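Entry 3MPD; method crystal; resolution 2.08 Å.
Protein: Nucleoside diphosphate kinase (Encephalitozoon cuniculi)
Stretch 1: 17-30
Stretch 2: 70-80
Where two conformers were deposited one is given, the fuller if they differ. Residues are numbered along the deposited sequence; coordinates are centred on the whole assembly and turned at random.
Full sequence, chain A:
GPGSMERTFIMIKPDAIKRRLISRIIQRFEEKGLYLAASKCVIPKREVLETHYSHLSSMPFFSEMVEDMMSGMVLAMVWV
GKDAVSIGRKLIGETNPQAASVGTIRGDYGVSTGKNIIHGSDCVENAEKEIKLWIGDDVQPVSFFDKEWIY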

# COMPACT_ATOMS: atom_id res chain seq x y z
N ILE A 17 -4.35 10.19 -4.84
CA ILE A 17 -5.11 9.42 -3.84
C ILE A 17 -6.61 9.70 -4.02
O ILE A 17 -7.44 8.78 -4.07
N LYS A 18 -6.93 10.99 -4.12
CA LYS A 18 -8.32 11.45 -4.26
C LYS A 18 -9.00 11.04 -5.58
O LYS A 18 -10.20 10.85 -5.63
N ARG A 19 -8.21 10.91 -6.64
CA ARG A 19 -8.68 10.32 -7.90
C ARG A 19 -8.77 8.79 -7.89
O ARG A 19 -9.14 8.16 -8.91
N ARG A 20 -8.37 8.18 -6.77
CA ARG A 20 -8.48 6.73 -6.60
C ARG A 20 -7.64 5.99 -7.62
O ARG A 20 -8.10 4.99 -8.25
N LEU A 21 -6.39 6.44 -7.72
CA LEU A 21 -5.40 5.84 -8.62
C LEU A 21 -4.44 4.87 -7.94
O LEU A 21 -3.47 4.40 -8.58
N ILE A 22 -4.66 4.58 -6.67
CA ILE A 22 -3.73 3.71 -5.94
C ILE A 22 -3.49 2.35 -6.62
O ILE A 22 -2.35 1.99 -6.88
N SER A 23 -4.55 1.60 -6.93
CA SER A 23 -4.34 0.23 -7.46
C SER A 23 -3.69 0.25 -8.84
O SER A 23 -2.87 -0.61 -9.14
N ARG A 24 -4.07 1.23 -9.66
CA ARG A 24 -3.53 1.38 -11.01
C ARG A 24 -2.03 1.71 -11.01
O ARG A 24 -1.28 1.29 -11.88
N ILE A 25 -1.63 2.52 -10.06
CA ILE A 25 -0.22 2.88 -9.90
C ILE A 25 0.59 1.66 -9.37
O ILE A 25 1.63 1.32 -9.90
N ILE A 26 0.11 1.02 -8.33
CA ILE A 26 0.84 -0.11 -7.77
C ILE A 26 0.97 -1.25 -8.79
O ILE A 26 2.01 -1.93 -8.85
N GLN A 27 -0.07 -1.47 -9.59
CA GLN A 27 0.00 -2.47 -10.66
C GLN A 27 1.24 -2.30 -11.55
O GLN A 27 1.86 -3.30 -11.93
N ARG A 28 1.58 -1.05 -11.91
CA ARG A 28 2.71 -0.82 -12.84
C ARG A 28 4.01 -1.36 -12.23
O ARG A 28 4.82 -1.97 -12.92
N PHE A 29 4.20 -1.11 -10.94
CA PHE A 29 5.42 -1.51 -10.24
C PHE A 29 5.47 -3.02 -9.97
O PHE A 29 6.53 -3.67 -10.10
N GLU A 30 4.33 -3.56 -9.58
CA GLU A 30 4.24 -4.95 -9.17
C GLU A 30 4.35 -5.84 -10.43
O GLU A 30 4.98 -6.90 -10.39
N MET A 70 0.98 19.45 0.41
CA MET A 70 0.42 19.44 1.77
C MET A 70 -1.10 19.28 1.84
O MET A 70 -1.67 19.25 2.95
N SER A 71 -1.75 19.14 0.68
CA SER A 71 -3.22 19.21 0.56
C SER A 71 -3.92 17.91 0.97
O SER A 71 -5.15 17.80 0.88
N GLY A 72 -3.15 16.91 1.39
CA GLY A 72 -3.74 15.65 1.80
C GLY A 72 -2.76 14.52 1.96
O GLY A 72 -1.55 14.68 1.76
N MET A 73 -3.31 13.37 2.35
CA MET A 73 -2.55 12.15 2.60
C MET A 73 -1.81 11.71 1.34
O MET A 73 -2.36 11.81 0.22
N VAL A 74 -0.57 11.25 1.53
CA VAL A 74 0.21 10.64 0.46
C VAL A 74 0.41 9.18 0.84
O VAL A 74 0.31 8.85 2.02
N LEU A 75 0.66 8.32 -0.15
CA LEU A 75 1.13 6.95 0.11
C LEU A 75 2.61 6.80 -0.24
O LEU A 75 2.99 6.79 -1.43
N ALA A 76 3.43 6.71 0.79
CA ALA A 76 4.88 6.60 0.65
C ALA A 76 5.31 5.14 0.65
O ALA A 76 4.91 4.37 1.53
N MET A 77 6.14 4.76 -0.32
CA MET A 77 6.56 3.36 -0.50
C MET A 77 8.03 3.23 -0.81
O MET A 77 8.64 4.14 -1.39
N VAL A 78 8.57 2.06 -0.51
CA VAL A 78 9.87 1.66 -0.99
C VAL A 78 9.70 0.42 -1.86
O VAL A 78 9.05 -0.54 -1.46
N TRP A 79 10.29 0.47 -3.05
CA TRP A 79 10.27 -0.64 -3.98
C TRP A 79 11.71 -1.05 -4.26
O TRP A 79 12.57 -0.19 -4.47
N VAL A 80 11.97 -2.36 -4.23
CA VAL A 80 13.33 -2.89 -4.34
C VAL A 80 13.45 -3.80 -5.55
O VAL A 80 12.49 -4.52 -5.90

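The strand formed by residues 74-80 runs roughly alongside the helix of residues 22-30, their directions 21° apart and their axes approaching to 10.9 Å, a spacing that leaves room for one layer of interlocking side chains. Polar contacts gather at the loop that precedes the strand; along the strand itself the contact is almost wholly apolar.

Met70, at the start of the second stretch, lies out of reach of the first. Contact begins at Ser71, where an extended lysine arrives from the end of the preceding helix. Lys18 has chi1 in m and its remaining torsions in t, so that although its CA-to-CB bond points sideways, the amine at its tip reaches the loop. There Lys18 NZ donates a hydrogen bond to Ser71 O at 3.1 Å. A water adds a second link: it accepts from Lys18 NZ at 2.8 Å and donates to Ser71 OG at 2.6 Å, the serine adopting p. A long, flexible chain with several protons to give suits this exposed margin.

Gly72 follows with phi/psi of 167/179. A CB here would be jammed against the carbonyl oxygen of Ser71 and would come within 3.2 Å of Lys18 CE, so the absence of a side chain serves both the backbone and the contact.

Met73 (t, t, p) starts sideways, but its end turns nearer, bringing Met73 CE to 4.2 Å from Ile17 CG2. Ile17, with both torsions in m, points toward the strand and packs closely on the backbone too, its CG1 lying 3.3 Å from Met73 O. Val74, in m, directs its side chain away, yet its main chain still borders Ile17.

The strand then alternates. Leu75, Met77 and Trp79 point toward the first stretch, while Ala76, Val78 and Val80 make no contact with it. Leu75 (t, p) sits among three isoleucines: its CB is 4.1 Å from Ile17 CD1, and its CD2 lies 3.9 Å from Ile22 CG2 and 4.3 Å from Ile26 CD1. Branched aliphatic chains suit such a buried site because they fill space without leaving polar atoms unpaired. Ile22 and Ile26 both adopt m, t.

Met77 (m, t, m) carries its sulfur to the helix, with Met77 SD 4.2 Å from Ile26 CG1. The same sulfur accepts a weak hydrogen bond from Trp79 NE1 at 3.6 Å, giving the buried indole nitrogen a partner.

Trp79, with chi1 in m and chi2 at 85°, has the largest area covered across the contact. Phe29, also m, places its CB 3.5 Å from the centroid of the Trp79 six-membered ring, almost exactly along the ring normal, a CH-pi contact. The Phe29 ring itself meets the indole obliquely, with planes at 34°. Ile26 CG2 approaches the indole edge, 4.0 Å from Trp79 CZ2, and Glu30 CB lies 4.1 Å from Trp79 CH2. The broad indole thus spans a full helical turn, while the end of Glu30 leads away to polar partners elsewhere in the structure.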

# COMPACT_ATOMS: atom_id res chain seq x y z
CB ILE A 17 -4.71 9.81 -2.37
CG1 ILE A 17 -3.21 9.55 -2.09
CG2 ILE A 17 -5.58 9.08 -1.37
CD1 ILE A 17 -2.80 8.11 -2.25
CB LYS A 18 -8.38 12.97 -4.05
CG LYS A 18 -7.86 13.36 -2.61
CD LYS A 18 -7.89 14.87 -2.39
CE LYS A 18 -7.56 15.25 -0.91
NZ LYS A 18 -7.56 16.78 -0.84
CB ARG A 19 -7.76 10.76 -9.05
CG ARG A 19 -7.79 12.32 -9.24
CD ARG A 19 -6.81 12.76 -10.30
NE ARG A 19 -7.07 12.20 -11.65
CZ ARG A 19 -6.22 12.33 -12.67
NH1 ARG A 19 -5.06 12.99 -12.51
NH2 ARG A 19 -6.52 11.82 -13.87
CB ARG A 20 -9.95 6.28 -6.60
CG ARG A 20 -10.70 6.76 -5.30
CD ARG A 20 -12.13 6.23 -5.22
NE ARG A 20 -12.80 6.71 -4.02
CZ ARG A 20 -12.84 6.08 -2.84
NH1 ARG A 20 -12.25 4.89 -2.67
NH2 ARG A 20 -13.49 6.64 -1.83
CB LEU A 21 -4.59 6.96 -9.33
CG LEU A 21 -5.37 7.78 -10.34
CD1 LEU A 21 -4.59 9.04 -10.78
CD2 LEU A 21 -5.62 6.93 -11.59
CB ILE A 22 -4.13 3.50 -4.44
CG1 ILE A 22 -4.17 4.84 -3.69
CG2 ILE A 22 -3.10 2.53 -3.72
CD1 ILE A 22 -4.82 4.71 -2.27
CB SER A 23 -5.61 -0.62 -7.52
OG SER A 23 -6.52 -0.10 -8.47
CB ARG A 24 -4.33 2.44 -11.80
CG ARG A 24 -5.61 1.80 -12.42
CD ARG A 24 -6.61 2.84 -12.95
NE ARG A 24 -7.33 3.54 -11.87
CZ ARG A 24 -8.30 4.46 -12.09
NH1 ARG A 24 -8.66 4.78 -13.34
NH2 ARG A 24 -8.92 5.05 -11.06
CB ILE A 25 -0.10 4.09 -8.95
CG1 ILE A 25 -0.54 5.39 -9.67
CG2 ILE A 25 1.32 4.20 -8.37
CD1 ILE A 25 -0.90 6.53 -8.68
CB ILE A 26 0.17 -0.58 -6.46
CG1 ILE A 26 0.38 0.50 -5.36
CG2 ILE A 26 0.73 -1.98 -6.02
CD1 ILE A 26 -0.27 0.14 -4.01
CB GLN A 27 -1.27 -2.44 -11.55
CG GLN A 27 -1.33 -3.51 -12.65
CD GLN A 27 -2.59 -3.34 -13.59
OE1 GLN A 27 -3.60 -2.77 -13.22
NE2 GLN A 27 -2.48 -3.82 -14.80
CB ARG A 28 2.91 0.65 -13.22
CG ARG A 28 1.64 1.43 -13.63
CD ARG A 28 1.10 0.89 -14.93
NE ARG A 28 -0.04 1.67 -15.43
CZ ARG A 28 0.01 2.69 -16.29
NH1 ARG A 28 1.17 3.14 -16.74
NH2 ARG A 28 -1.12 3.23 -16.72
CB PHE A 29 5.57 -0.72 -8.94
CG PHE A 29 5.95 0.70 -9.17
CD1 PHE A 29 7.28 1.09 -9.10
CD2 PHE A 29 4.98 1.65 -9.51
CE1 PHE A 29 7.64 2.40 -9.37
CE2 PHE A 29 5.36 3.00 -9.79
CZ PHE A 29 6.69 3.34 -9.72
CB GLU A 30 2.90 -5.16 -8.43
CG GLU A 30 2.65 -6.57 -7.91
CD GLU A 30 1.37 -6.71 -7.06
OE1 GLU A 30 0.29 -6.14 -7.41
OE2 GLU A 30 1.44 -7.47 -6.07
CB MET A 70 0.85 20.70 2.52
CG MET A 70 2.04 20.51 3.44
SD MET A 70 2.80 22.10 3.65
CE MET A 70 1.65 22.95 4.75
CB SER A 71 -3.63 19.61 -0.87
OG SER A 71 -3.34 18.58 -1.83
CB MET A 73 -3.52 11.07 3.04
CG MET A 73 -2.91 9.87 3.76
SD MET A 73 -4.21 8.64 3.92
CE MET A 73 -4.08 7.78 2.36
CB VAL A 74 1.62 11.32 0.25
CG1 VAL A 74 1.48 12.77 -0.24
CG2 VAL A 74 2.48 11.28 1.50
CB LEU A 75 0.27 5.90 -0.63
CG LEU A 75 0.60 4.41 -0.40
CD1 LEU A 75 0.41 4.02 1.08
CD2 LEU A 75 -0.26 3.50 -1.29
CB ALA A 76 5.57 7.35 1.79
CB MET A 77 5.80 2.72 -1.70
CG MET A 77 4.33 2.53 -1.46
SD MET A 77 3.32 2.19 -2.93
CE MET A 77 3.23 3.79 -3.70
CB VAL A 78 10.86 1.36 0.17
CG1 VAL A 78 12.27 1.02 -0.37
CG2 VAL A 78 10.93 2.54 1.14
CB TRP A 79 9.55 -0.23 -5.28
CG TRP A 79 8.06 -0.12 -5.15
CD1 TRP A 79 7.35 0.98 -4.71
CD2 TRP A 79 7.08 -1.14 -5.44
NE1 TRP A 79 5.99 0.70 -4.74
CE2 TRP A 79 5.80 -0.58 -5.18
CE3 TRP A 79 7.16 -2.46 -5.89
CZ2 TRP A 79 4.62 -1.30 -5.35
CZ3 TRP A 79 5.99 -3.18 -6.07
CH2 TRP A 79 4.72 -2.59 -5.79
CB VAL A 80 13.69 -3.69 -3.06
CG1 VAL A 80 15.06 -4.38 -3.17
CG2 VAL A 80 13.66 -2.77 -1.85
O HOH W 1 -5.41 17.18 -2.55